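Local atomic coordinates of regulator of polyketide synthase expression (PDB entry 3ONQ), a protein that probably regulates gene expression, carrying a C-terminal helix-turn-helix domain of the PucR type that is likely to bind DNA. Residues Asn184-Leu189 against Pro197-Val202; Thr204-Gly209 against Arg245-Leu250. All coordinates share one frame; numbering follows the deposited sequence.

Contact 1 of 2, residues Asn184-Leu189 against Pro197-Val202; sequences NVYQVL and PTYLTV. With SO4 (sulfate ion), chain R; SO4 (sulfate ion), chain O.
The hydroxyl of Y199 donates a 2.7 Å hydrogen bond from OH to O4 of a sulfate, and the same OH lies at the edge of the Y186 ring, near its plane, 3.4 Å from Y186 CE1. R190 and R258 also bond to this sulfate, probably picked up from the crystallisation liquor, so Y199, R190 and R258 together hold an anion in this crystal; R190 makes a cation-pi contact with the Y199 ring as well. The two tyrosine rings meet obliquely with their planes at 86°, Y186 CE1 coming 3.7 Å from Y199 CE1. Y186 sends its own hydroxyl to D261. With CG anti to the backbone N (chi1 179°), the Y199 ring turns its edge to L189, whose CB lies 4.0 Å from Y199 CD1. An alanine here would remove the phenol ring, and is likely to leave the sulfate short of a donor, R190 without its cation-pi partner and a gap beside Y186 and L189. L189 sets both methyls against V202, CD1 3.9 Å from V202 CG1 and CD2 by CG2. L189 CD2 also meets T198 CG2 at 4.1 Å. A233 of helix 223-237 touches L189, T198 and V202. P197 O is gripped twice by T201, by its N and by its OG1 at 2.8 Å, the hydroxyl tilted well above the carbonyl plane. With their axes at 122°, the two segments form an apolar helix-helix junction in which helix 198-207, part of the PucR-type helix-turn-helix region, packs on helix 175-190.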
loop_
_atom_site.group_PDB
_atom_site.type_symbol
_atom_site.label_atom_id
_atom_site.label_comp_id
_atom_site.label_asym_id
_atom_site.label_seq_id
_atom_site.Cartn_x
_atom_site.Cartn_y
_atom_site.Cartn_z
ATOM N N ASN B 184 3.560 -10.078 15.890
ATOM C CA ASN B 184 3.116 -11.357 16.430
ATOM C C ASN B 184 3.875 -11.809 17.667
ATOM O O ASN B 184 3.457 -12.747 18.335
ATOM C CB ASN B 184 3.205 -12.463 15.385
ATOM C CG ASN B 184 2.317 -12.200 14.177
ATOM O OD1 ASN B 184 1.398 -11.390 14.239
ATOM N ND2 ASN B 184 2.602 -12.877 13.075
ATOM N N VAL B 185 5.003 -11.176 17.957
ATOM C CA VAL B 185 5.757 -11.571 19.138
ATOM C C VAL B 185 5.851 -10.405 20.121
ATOM O O VAL B 185 5.252 -10.451 21.202
ATOM C CB VAL B 185 7.151 -12.131 18.764
ATOM C CG1 VAL B 185 7.861 -12.667 19.999
ATOM C CG2 VAL B 185 7.007 -13.232 17.724
ATOM N N TYR B 186 6.567 -9.349 19.734
ATOM C CA TYR B 186 6.772 -8.193 20.609
ATOM C C TYR B 186 5.471 -7.551 21.074
ATOM O O TYR B 186 5.258 -7.375 22.271
ATOM C CB TYR B 186 7.652 -7.158 19.917
ATOM C CG TYR B 186 7.709 -5.803 20.591
ATOM C CD1 TYR B 186 8.597 -5.550 21.638
ATOM C CD2 TYR B 186 6.892 -4.761 20.160
ATOM C CE1 TYR B 186 8.660 -4.282 22.242
ATOM C CE2 TYR B 186 6.947 -3.513 20.750
ATOM C CZ TYR B 186 7.827 -3.273 21.788
ATOM O OH TYR B 186 7.852 -2.013 22.351
ATOM N N GLN B 187 4.600 -7.196 20.134
ATOM C CA GLN B 187 3.351 -6.536 20.494
ATOM C C GLN B 187 2.397 -7.463 21.257
ATOM O O GLN B 187 1.645 -7.013 22.106
ATOM C CB GLN B 187 2.667 -5.919 19.264
ATOM C CG GLN B 187 3.266 -4.579 18.871
ATOM C CD GLN B 187 2.395 -3.818 17.876
ATOM O OE1 GLN B 187 1.688 -4.417 17.062
ATOM N NE2 GLN B 187 2.432 -2.491 17.951
ATOM N N VAL B 188 2.436 -8.755 20.958
ATOM C CA VAL B 188 1.595 -9.705 21.674
ATOM C C VAL B 188 2.068 -9.816 23.125
ATOM O O VAL B 188 1.260 -9.844 24.045
ATOM C CB VAL B 188 1.586 -11.084 20.994
ATOM C CG1 VAL B 188 0.946 -12.123 21.897
ATOM C CG2 VAL B 188 0.841 -11.005 19.664
ATOM N N LEU B 189 3.382 -9.852 23.321
ATOM C CA LEU B 189 3.963 -9.888 24.663
ATOM C C LEU B 189 3.511 -8.685 25.481
ATOM O O LEU B 189 3.179 -8.816 26.658
ATOM C CB LEU B 189 5.499 -9.889 24.599
ATOM C CG LEU B 189 6.284 -11.187 24.695
ATOM C CD1 LEU B 189 7.758 -10.872 24.888
ATOM C CD2 LEU B 189 5.777 -12.016 25.858
ATOM N N PRO B 197 2.471 -7.892 33.768
ATOM C CA PRO B 197 3.893 -8.143 34.055
ATOM C C PRO B 197 4.622 -9.063 33.064
ATOM O O PRO B 197 5.849 -9.216 33.185
ATOM C CB PRO B 197 3.852 -8.818 35.432
ATOM C CG PRO B 197 2.550 -9.555 35.420
ATOM C CD PRO B 197 1.588 -8.668 34.658
ATOM N N THR B 198 3.906 -9.656 32.109
ATOM C CA THR B 198 4.508 -10.673 31.238
ATOM C C THR B 198 5.735 -10.140 30.488
ATOM O O THR B 198 6.809 -10.731 30.549
ATOM C CB THR B 198 3.486 -11.252 30.230
ATOM O OG1 THR B 198 2.274 -11.601 30.912
ATOM C CG2 THR B 198 4.039 -12.487 29.551
ATOM N N TYR B 199 5.575 -9.016 29.794
ATOM C CA TYR B 199 6.659 -8.440 28.998
ATOM C C TYR B 199 7.892 -8.129 29.844
ATOM O O TYR B 199 9.015 -8.470 29.483
ATOM C CB TYR B 199 6.195 -7.161 28.295
ATOM C CG TYR B 199 7.278 -6.488 27.476
ATOM C CD1 TYR B 199 7.509 -6.859 26.154
ATOM C CD2 TYR B 199 8.078 -5.490 28.026
ATOM C CE1 TYR B 199 8.496 -6.247 25.398
ATOM C CE2 TYR B 199 9.084 -4.883 27.278
ATOM C CZ TYR B 199 9.275 -5.262 25.964
ATOM O OH TYR B 199 10.252 -4.661 25.213
ATOM N N LEU B 200 7.681 -7.460 30.965
ATOM C CA LEU B 200 8.792 -7.136 31.846
ATOM C C LEU B 200 9.505 -8.410 32.283
ATOM O O LEU B 200 10.735 -8.445 32.349
ATOM C CB LEU B 200 8.303 -6.361 33.061
ATOM C CG LEU B 200 9.348 -6.069 34.135
ATOM C CD1 LEU B 200 10.438 -5.155 33.586
ATOM C CD2 LEU B 200 8.662 -5.438 35.339
ATOM N N THR B 201 8.737 -9.464 32.549
ATOM C CA THR B 201 9.308 -10.709 33.077
ATOM C C THR B 201 10.133 -11.445 32.036
ATOM O O THR B 201 11.227 -11.925 32.332
ATOM C CB THR B 201 8.232 -11.665 33.638
ATOM O OG1 THR B 201 7.457 -10.979 34.621
ATOM C CG2 THR B 201 8.894 -12.883 34.291
ATOM N N VAL B 202 9.614 -11.542 30.818
ATOM C CA VAL B 202 10.372 -12.149 29.727
ATOM C C VAL B 202 11.640 -11.333 29.457
ATOM O O VAL B 202 12.732 -11.872 29.319
ATOM C CB VAL B 202 9.516 -12.193 28.433
ATOM C CG1 VAL B 202 10.363 -12.602 27.239
ATOM C CG2 VAL B 202 8.330 -13.138 28.610
HETATM S S SO4 R . 10.920 -1.415 27.264
HETATM O O1 SO4 R . 11.676 -2.334 28.112
HETATM O O2 SO4 R . 9.651 -1.049 27.899
HETATM O O3 SO4 R . 11.718 -0.215 27.023
HETATM O O4 SO4 R . 10.650 -2.066 25.987
HETATM S S SO4 O . 0.378 -13.039 9.707
HETATM O O1 SO4 O . 0.593 -14.398 10.202
HETATM O O2 SO4 O . -1.024 -12.668 9.880
HETATM O O3 SO4 O . 1.203 -12.091 10.454
HETATM O O4 SO4 O . 0.725 -12.985 8.290
#

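Contact 2 of 2, residues Thr204-Gly209 against Arg245-Leu250; sequences TFLKYG and RDAYVL
L206 meets A247 and L250 without help from any flat group; the Y208 ring, turned elsewhere, has T204 O at its edge, in the ring plane. The guanidinium of R245 carries V249 CG2 on one face, 3.8 Å above the plane and offset toward the rim, while its NH1 makes a salt bridge to E168 and its NH2 bonds to the carbonyl O of E164. Y248, its CB directed away from the 204-209 segment, brings its ring against Y248 of the second subunit, so this helix also serves the subunit interface. The contact itself rests on one forked side chain. L206 has CG anti to its carbonyl carbon (chi1 -66°), which points the branch at helix 244-261, where each methyl finds its own partner. CD2 presses on A247 CB at 3.6 Å and comes within 3.9 Å of A247 O; CD1 rests 3.9 Å from L250 CB. A247 and L250 are three residues apart, nearly one turn of helix, and L206 and L250 cross at about a right angle. L206 goes on to touch T251 and L254, so it lies along one face of that helix. Just beyond it helix 198-207 stops in a Schellman motif: S210 N pairs with F205 O, G209 N bonds weakly to L206 O, and G209 takes the positive phi. What touches across the two segments is nearly all carbon, so the attachment depends on shape and on burying apolar surface, without the directional hold of hydrogen bonds or ion pairs.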
loop_
_atom_site.group_PDB
_atom_site.type_symbol
_atom_site.label_atom_id
_atom_site.label_comp_id
_atom_site.label_asym_id
_atom_site.label_seq_id
_atom_site.Cartn_x
_atom_site.Cartn_y
_atom_site.Cartn_z
ATOM N N THR B 204 13.257 -9.334 31.415
ATOM C CA THR B 204 14.194 -9.429 32.519
ATOM C C THR B 204 14.847 -10.807 32.519
ATOM O O THR B 204 16.032 -10.928 32.762
ATOM C CB THR B 204 13.490 -9.205 33.874
ATOM O OG1 THR B 204 12.845 -7.926 33.880
ATOM C CG2 THR B 204 14.488 -9.270 34.998
ATOM N N PHE B 205 14.074 -11.836 32.214
ATOM C CA PHE B 205 14.586 -13.193 32.213
ATOM C C PHE B 205 15.698 -13.356 31.187
ATOM O O PHE B 205 16.727 -13.922 31.485
ATOM C CB PHE B 205 13.439 -14.147 31.906
ATOM C CG PHE B 205 13.832 -15.591 31.826
ATOM C CD1 PHE B 205 14.054 -16.328 32.967
ATOM C CD2 PHE B 205 13.946 -16.222 30.610
ATOM C CE1 PHE B 205 14.396 -17.649 32.889
ATOM C CE2 PHE B 205 14.283 -17.544 30.535
ATOM C CZ PHE B 205 14.510 -18.256 31.675
ATOM N N LEU B 206 15.487 -12.827 29.991
ATOM C CA LEU B 206 16.478 -12.889 28.927
ATOM C C LEU B 206 17.742 -12.107 29.252
ATOM O O LEU B 206 18.840 -12.566 29.013
ATOM C CB LEU B 206 15.878 -12.411 27.610
ATOM C CG LEU B 206 14.775 -13.279 27.011
ATOM C CD1 LEU B 206 14.139 -12.599 25.835
ATOM C CD2 LEU B 206 15.265 -14.644 26.629
ATOM N N LYS B 207 17.555 -10.931 29.829
ATOM C CA LYS B 207 18.637 -10.039 30.188
ATOM C C LYS B 207 19.544 -10.680 31.213
ATOM O O LYS B 207 20.750 -10.515 31.177
ATOM C CB LYS B 207 18.072 -8.738 30.738
ATOM C CG LYS B 207 19.107 -7.760 31.209
ATOM C CD LYS B 207 18.470 -6.468 31.671
ATOM C CE LYS B 207 19.495 -5.543 32.295
ATOM N NZ LYS B 207 18.953 -4.178 32.540
ATOM N N TYR B 208 18.946 -11.422 32.127
ATOM C CA TYR B 208 19.655 -11.982 33.259
ATOM C C TYR B 208 20.124 -13.402 33.057
ATOM O O TYR B 208 20.315 -14.131 34.006
ATOM C CB TYR B 208 18.865 -11.827 34.550
ATOM C CG TYR B 208 18.949 -10.429 35.081
ATOM C CD1 TYR B 208 18.134 -9.436 34.588
ATOM C CD2 TYR B 208 19.867 -10.093 36.056
ATOM C CE1 TYR B 208 18.218 -8.159 35.053
ATOM C CE2 TYR B 208 19.949 -8.816 36.537
ATOM C CZ TYR B 208 19.128 -7.851 36.029
ATOM O OH TYR B 208 19.210 -6.565 36.493
ATOM N N GLY B 209 20.297 -13.792 31.805
ATOM C CA GLY B 209 20.829 -15.102 31.512
ATOM C C GLY B 209 19.872 -16.264 31.529
ATOM O O GLY B 209 20.286 -17.401 31.686
ATOM N N ARG B 245 16.579 -21.883 21.649
ATOM C CA ARG B 245 16.217 -21.394 20.321
ATOM C C ARG B 245 15.162 -20.306 20.428
ATOM O O ARG B 245 15.319 -19.234 19.856
ATOM C CB ARG B 245 15.727 -22.526 19.419
ATOM C CG ARG B 245 15.049 -22.042 18.147
ATOM C CD ARG B 245 15.995 -21.218 17.268
ATOM N NE ARG B 245 15.309 -20.677 16.096
ATOM C CZ ARG B 245 15.842 -19.798 15.251
ATOM N NH1 ARG B 245 17.080 -19.364 15.427
ATOM N NH2 ARG B 245 15.142 -19.356 14.221
ATOM N N ASP B 246 14.102 -20.564 21.192
ATOM C CA ASP B 246 13.009 -19.596 21.308
ATOM C C ASP B 246 13.477 -18.304 21.965
ATOM O O ASP B 246 13.019 -17.213 21.604
ATOM C CB ASP B 246 11.830 -20.173 22.114
ATOM C CG ASP B 246 11.158 -21.339 21.421
ATOM O OD1 ASP B 246 11.747 -21.911 20.480
ATOM O OD2 ASP B 246 10.032 -21.682 21.820
ATOM N N ALA B 247 14.366 -18.431 22.948
ATOM C CA ALA B 247 14.883 -17.266 23.662
ATOM C C ALA B 247 15.627 -16.340 22.699
ATOM O O ALA B 247 15.544 -15.118 22.798
ATOM C CB ALA B 247 15.801 -17.700 24.833
ATOM N N TYR B 248 16.355 -16.927 21.763
ATOM C CA TYR B 248 17.012 -16.137 20.732
ATOM C C TYR B 248 15.971 -15.414 19.858
ATOM O O TYR B 248 16.131 -14.234 19.552
ATOM C CB TYR B 248 17.930 -17.017 19.889
ATOM C CG TYR B 248 18.460 -16.314 18.667
ATOM C CD1 TYR B 248 19.393 -15.297 18.775
ATOM C CD2 TYR B 248 18.023 -16.666 17.404
ATOM C CE1 TYR B 248 19.873 -14.649 17.652
ATOM C CE2 TYR B 248 18.500 -16.036 16.285
ATOM C CZ TYR B 248 19.415 -15.026 16.410
ATOM O OH TYR B 248 19.883 -14.398 15.276
ATOM N N VAL B 249 14.901 -16.112 19.475
ATOM C CA VAL B 249 13.799 -15.476 18.744
ATOM C C VAL B 249 13.178 -14.323 19.552
ATOM O O VAL B 249 13.000 -13.218 19.049
ATOM C CB VAL B 249 12.701 -16.497 18.349
ATOM C CG1 VAL B 249 11.531 -15.792 17.645
ATOM C CG2 VAL B 249 13.281 -17.600 17.450
ATOM N N LEU B 250 12.878 -14.570 20.818
ATOM C CA LEU B 250 12.266 -13.536 21.648
ATOM C C LEU B 250 13.178 -12.309 21.800
ATOM O O LEU B 250 12.730 -11.157 21.680
ATOM C CB LEU B 250 11.886 -14.112 23.009
ATOM C CG LEU B 250 10.689 -15.068 23.014
ATOM C CD1 LEU B 250 10.691 -15.936 24.265
ATOM C CD2 LEU B 250 9.380 -14.297 22.899
#

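Coming from the N-terminal part of the chain, helix 175-190 leads into contact 1, which closes the short loop before helix 198-207. The same helix then supplies the first half of contact 2, whose partner follows only after helices 212-219 and 223-237; the closure spans 35 residues, most of them helical. The two contacts therefore run in series, neither nested nor crossed, and helix 198-207 is shared, its start used in one and its end in the other. Their centres lie about 11 Å apart. Together they hold helix 198-207 against both helix 175-190 and helix 244-261, and these two also meet directly, V185 CG1 lying 3.7 Å from L250 CD2.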